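Local coordinates for protein type III effector HopA1 (Pseudomonas syringae pv. tomato str. DC3000, PDB 4RSX) that acts as a type III secretion effector, probably delivered by the bacterium into plant cells, where its biochemical activity is not established, at residues F11-A15 and R219-I223; Q48-L52 and V145-A149. Residue numbers count along the deposited sequence, not the author numbering.

Contact 1: F11-A15 and R219-I223; sequences FHEWA and RAEVI
Both segments are helical, Phe11-Ala15 within helix 2-19 and Arg219-Ile223 within helix 215-228. Their local axes approach to 10.6 Å and cross at -59°. The CA atoms of Ala15 and Ile223 are 6.0 Å apart and those of Phe11 and Arg219 8.4 Å, so the backbones converge toward the C-terminal ends. Ile223, chi1 m and chi2 t, projects into the gap between them. Its CD1 sits 3.6 Å from the centroid of the five-membered ring of Trp14, 12° off the normal, a CH-pi contact over the indole face; its CG1 lies 3.7 Å from CE1 of Phe11 and 4.1 Å from CB of Ala15. This is apolar helix-helix packing in a largely helical part of the chain, joining its N-terminal helix to one near its C-terminus, with helices 26-35 and 234-245 adding Ile29 and Leu242 around it. Phe11 and Trp14 both adopt chi1 t. That rotamer carries the Phe11 ring, whose CA-CB bond points sideways, across to Val222 (CZ to CG1 3.8 Å, at the ring edge). With chi2 at 7°, the indole reaches Ala220 (CZ2 to CB 3.9 Å) and Arg219 (CZ3 to CB 3.7 Å), while its NE1 hydrogen-bonds to Ile29 O. Arg219, chi1 and chi2 both m, presents its CB to the interface but sends its guanidinium away, NE bonding to Pro252 O.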
loop_
_atom_site.group_PDB
_atom_site.type_symbol
_atom_site.label_atom_id
_atom_site.label_comp_id
_atom_site.label_asym_id
_atom_site.label_seq_id
_atom_site.Cartn_x
_atom_site.Cartn_y
_atom_site.Cartn_z
ATOM N N PHE A 11 -12.187 -10.993 1.352
ATOM C CA PHE A 11 -12.886 -10.265 0.300
ATOM C C PHE A 11 -14.380 -10.577 0.342
ATOM O O PHE A 11 -15.220 -9.674 0.261
ATOM C CB PHE A 11 -12.296 -10.644 -1.063
ATOM C CG PHE A 11 -12.975 -9.979 -2.240
ATOM C CD1 PHE A 11 -12.893 -8.607 -2.424
ATOM C CD2 PHE A 11 -13.687 -10.732 -3.162
ATOM C CE1 PHE A 11 -13.513 -7.987 -3.510
ATOM C CE2 PHE A 11 -14.315 -10.118 -4.253
ATOM C CZ PHE A 11 -14.225 -8.741 -4.421
ATOM N N HIS A 12 -14.717 -11.854 0.476
ATOM C CA HIS A 12 -16.122 -12.247 0.534
ATOM C C HIS A 12 -16.851 -11.660 1.755
ATOM O O HIS A 12 -17.979 -11.176 1.641
ATOM C CB HIS A 12 -16.265 -13.773 0.491
ATOM C CG HIS A 12 -17.682 -14.236 0.385
ATOM N ND1 HIS A 12 -18.292 -14.508 -0.821
ATOM C CD2 HIS A 12 -18.623 -14.451 1.338
ATOM C CE1 HIS A 12 -19.540 -14.888 -0.607
ATOM N NE2 HIS A 12 -19.766 -14.861 0.692
ATOM N N GLU A 13 -16.206 -11.692 2.917
ATOM C CA GLU A 13 -16.773 -11.057 4.117
ATOM C C GLU A 13 -17.108 -9.571 3.903
ATOM O O GLU A 13 -18.214 -9.114 4.223
ATOM C CB GLU A 13 -15.830 -11.211 5.319
ATOM C CG GLU A 13 -16.334 -10.483 6.573
ATOM C CD GLU A 13 -17.718 -10.963 7.008
ATOM O OE1 GLU A 13 -18.029 -12.154 6.799
ATOM O OE2 GLU A 13 -18.506 -10.154 7.558
ATOM N N TRP A 14 -16.131 -8.834 3.365
ATOM C CA TRP A 14 -16.282 -7.426 3.002
ATOM C C TRP A 14 -17.536 -7.266 2.142
ATOM O O TRP A 14 -18.390 -6.400 2.403
ATOM C CB TRP A 14 -15.029 -6.993 2.215
ATOM C CG TRP A 14 -15.009 -5.576 1.703
ATOM C CD1 TRP A 14 -15.916 -4.586 1.966
ATOM C CD2 TRP A 14 -14.010 -4.984 0.843
ATOM N NE1 TRP A 14 -15.546 -3.426 1.323
ATOM C CE2 TRP A 14 -14.385 -3.642 0.631
ATOM C CE3 TRP A 14 -12.839 -5.468 0.240
ATOM C CZ2 TRP A 14 -13.629 -2.768 -0.169
ATOM C CZ3 TRP A 14 -12.091 -4.602 -0.557
ATOM C CH2 TRP A 14 -12.493 -3.264 -0.755
ATOM N N ALA A 15 -17.627 -8.119 1.120
ATOM C CA ALA A 15 -18.720 -8.098 0.162
ATOM C C ALA A 15 -20.071 -8.373 0.834
ATOM O O ALA A 15 -21.082 -7.777 0.454
ATOM C CB ALA A 15 -18.454 -9.102 -0.949
ATOM N N ARG A 219 -11.023 -2.766 -5.600
ATOM C CA ARG A 219 -11.732 -3.969 -5.181
ATOM C C ARG A 219 -13.138 -3.603 -4.711
ATOM O O ARG A 219 -14.055 -4.412 -4.836
ATOM C CB ARG A 219 -10.974 -4.727 -4.079
ATOM C CG ARG A 219 -9.516 -5.072 -4.407
ATOM C CD ARG A 219 -9.359 -5.552 -5.827
ATOM N NE ARG A 219 -8.178 -6.388 -6.001
ATOM C CZ ARG A 219 -7.031 -5.991 -6.548
ATOM N NH1 ARG A 219 -6.028 -6.850 -6.656
ATOM N NH2 ARG A 219 -6.880 -4.747 -6.984
ATOM N N ALA A 220 -13.308 -2.388 -4.177
ATOM C CA ALA A 220 -14.641 -1.925 -3.780
ATOM C C ALA A 220 -15.552 -1.964 -5.000
ATOM O O ALA A 220 -16.735 -2.344 -4.914
ATOM C CB ALA A 220 -14.583 -0.497 -3.206
ATOM N N GLU A 221 -14.988 -1.585 -6.144
ATOM C CA GLU A 221 -15.779 -1.440 -7.358
ATOM C C GLU A 221 -16.110 -2.786 -7.999
ATOM O O GLU A 221 -17.162 -2.944 -8.619
ATOM C CB GLU A 221 -15.131 -0.414 -8.315
ATOM C CG GLU A 221 -15.331 1.025 -7.775
ATOM C CD GLU A 221 -14.524 2.101 -8.498
ATOM O OE1 GLU A 221 -14.860 3.303 -8.343
ATOM O OE2 GLU A 221 -13.553 1.760 -9.209
ATOM N N VAL A 222 -15.232 -3.771 -7.809
ATOM C CA VAL A 222 -15.551 -5.148 -8.172
ATOM C C VAL A 222 -16.825 -5.593 -7.419
ATOM O O VAL A 222 -17.723 -6.234 -7.996
ATOM C CB VAL A 222 -14.376 -6.102 -7.833
ATOM C CG1 VAL A 222 -14.794 -7.556 -7.964
ATOM C CG2 VAL A 222 -13.173 -5.815 -8.724
ATOM N N ILE A 223 -16.894 -5.249 -6.135
ATOM C CA ILE A 223 -18.034 -5.628 -5.304
ATOM C C ILE A 223 -19.322 -4.953 -5.786
ATOM O O ILE A 223 -20.370 -5.599 -5.863
ATOM C CB ILE A 223 -17.792 -5.275 -3.817
ATOM C CG1 ILE A 223 -16.677 -6.148 -3.233
ATOM C CG2 ILE A 223 -19.075 -5.457 -2.999
ATOM C CD1 ILE A 223 -16.209 -5.689 -1.861
#

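Contact 2: Q48-L52 and V145-A149; sequences QEEFL and VIGPA
Residues Gln48-Leu52 form regular helix within helix 45-58, whereas Val145-Ala149 runs from the end of strand 140-146 into a turn: extended from Val145 through Gly147, then phi/psi -59/-28 at Pro148 and -69/-23 at Ala149. The closest CA pair is Gln48-Pro148, 5.0 Å. Apolar contacts dominate. Pro148 faces the helix and sets its CD 3.5 Å from CD2 of Phe51 and 4.1 Å from CD2 of Leu52. Phe51, chi1 t and chi2 90°, extends toward the strand, its CZ 3.8 Å from CG2 of Val145 at the ring edge. The helix thus packs on the end of an interior strand of the seven-stranded antiparallel sheet and, mainly, on the turn that follows it, an alpha/beta arrangement in which Thr127 of helix 123-136 also touches Phe51 and Val145. Mixed van der Waals contacts involve Gln48, chi1 m and chi2 t: CG lies 3.6 Å from CB of Pro148 and OE1 3.4 Å from CB of Ala149, while NE2 hydrogen-bonds to Met43 O.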
loop_
_atom_site.group_PDB
_atom_site.type_symbol
_atom_site.label_atom_id
_atom_site.label_comp_id
_atom_site.label_asym_id
_atom_site.label_seq_id
_atom_site.Cartn_x
_atom_site.Cartn_y
_atom_site.Cartn_z
ATOM N N GLN A 48 8.469 11.677 15.431
ATOM C CA GLN A 48 8.025 12.323 14.185
ATOM C C GLN A 48 9.097 13.238 13.595
ATOM O O GLN A 48 9.412 13.179 12.400
ATOM C CB GLN A 48 6.717 13.098 14.427
ATOM C CG GLN A 48 5.558 12.173 14.819
ATOM C CD GLN A 48 4.239 12.896 15.091
ATOM O OE1 GLN A 48 3.873 13.852 14.397
ATOM N NE2 GLN A 48 3.511 12.423 16.096
ATOM N N GLU A 49 9.682 14.067 14.449
ATOM C CA GLU A 49 10.740 14.960 14.008
ATOM C C GLU A 49 11.959 14.199 13.491
ATOM O O GLU A 49 12.554 14.587 12.490
ATOM C CB GLU A 49 11.119 15.934 15.133
ATOM C CG GLU A 49 9.985 16.912 15.490
ATOM C CD GLU A 49 9.771 17.988 14.420
ATOM O OE1 GLU A 49 10.651 18.150 13.543
ATOM O OE2 GLU A 49 8.728 18.677 14.455
ATOM N N GLU A 50 12.326 13.117 14.170
ATOM C CA GLU A 50 13.415 12.248 13.719
ATOM C C GLU A 50 13.077 11.677 12.331
ATOM O O GLU A 50 13.948 11.533 11.462
ATOM C CB GLU A 50 13.645 11.116 14.743
ATOM C CG GLU A 50 14.761 10.124 14.371
ATOM C CD GLU A 50 14.724 8.833 15.207
ATOM O OE1 GLU A 50 13.782 8.658 16.014
ATOM O OE2 GLU A 50 15.635 7.982 15.051
ATOM N N PHE A 51 11.800 11.374 12.126
ATOM C CA PHE A 51 11.341 10.844 10.848
ATOM C C PHE A 51 11.580 11.860 9.723
ATOM O O PHE A 51 12.206 11.545 8.707
ATOM C CB PHE A 51 9.856 10.466 10.935
ATOM C CG PHE A 51 9.344 9.775 9.712
ATOM C CD1 PHE A 51 9.410 8.388 9.608
ATOM C CD2 PHE A 51 8.819 10.502 8.654
ATOM C CE1 PHE A 51 8.957 7.740 8.471
ATOM C CE2 PHE A 51 8.356 9.855 7.509
ATOM C CZ PHE A 51 8.430 8.476 7.414
ATOM N N LEU A 52 11.093 13.085 9.908
ATOM C CA LEU A 52 11.308 14.136 8.909
ATOM C C LEU A 52 12.791 14.385 8.663
ATOM O O LEU A 52 13.222 14.542 7.520
ATOM C CB LEU A 52 10.610 15.433 9.322
ATOM C CG LEU A 52 9.100 15.290 9.426
ATOM C CD1 LEU A 52 8.465 16.620 9.724
ATOM C CD2 LEU A 52 8.544 14.697 8.138
ATOM N N VAL A 145 5.803 6.436 1.855
ATOM C CA VAL A 145 5.517 6.367 3.281
ATOM C C VAL A 145 4.629 7.544 3.670
ATOM O O VAL A 145 4.819 8.665 3.179
ATOM C CB VAL A 145 6.820 6.333 4.128
ATOM C CG1 VAL A 145 7.569 5.022 3.889
ATOM C CG2 VAL A 145 7.725 7.512 3.775
ATOM N N ILE A 146 3.640 7.271 4.519
ATOM C CA ILE A 146 2.753 8.303 5.048
ATOM C C ILE A 146 3.523 9.146 6.077
ATOM O O ILE A 146 4.463 8.648 6.716
ATOM C CB ILE A 146 1.525 7.652 5.719
ATOM C CG1 ILE A 146 0.440 8.672 6.057
ATOM C CG2 ILE A 146 1.924 6.959 6.997
ATOM C CD1 ILE A 146 -0.098 9.421 4.882
ATOM N N GLY A 147 3.146 10.417 6.218
ATOM C CA GLY A 147 3.722 11.271 7.243
ATOM C C GLY A 147 3.654 10.656 8.638
ATOM O O GLY A 147 2.707 9.922 8.954
ATOM N N PRO A 148 4.650 10.974 9.487
ATOM C CA PRO A 148 4.844 10.366 10.814
ATOM C C PRO A 148 3.671 10.523 11.775
ATOM O O PRO A 148 3.493 9.672 12.654
ATOM C CB PRO A 148 6.073 11.103 11.369
ATOM C CG PRO A 148 6.148 12.390 10.584
ATOM C CD PRO A 148 5.662 12.010 9.209
ATOM N N ALA A 149 2.876 11.576 11.632
ATOM C CA ALA A 149 1.738 11.729 12.534
ATOM C C ALA A 149 0.669 10.663 12.272
ATOM O O ALA A 149 -0.126 10.354 13.154
ATOM C CB ALA A 149 1.149 13.129 12.439
#

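How the contacts relate
The two contacts lie on opposite sides of the chain's centre: the centre of each is about 17 Å from the centre of the chain, their own centres are 32 Å apart and their nearest atoms about 19 Å apart, so they do not touch. Along the sequence contact 2 is nested inside the loop closed by contact 1, whose segments are 204 residues apart against 93 for contact 2. Contact 1 involves the first helix of this chain, which is the C-terminal part of the effector, and joins helices alone; contact 2 combines helix, strand end and turn. Both are buried and largely apolar, burying 301 and 302 Å² respectively. Neither can be tied to an active site or ligand pocket.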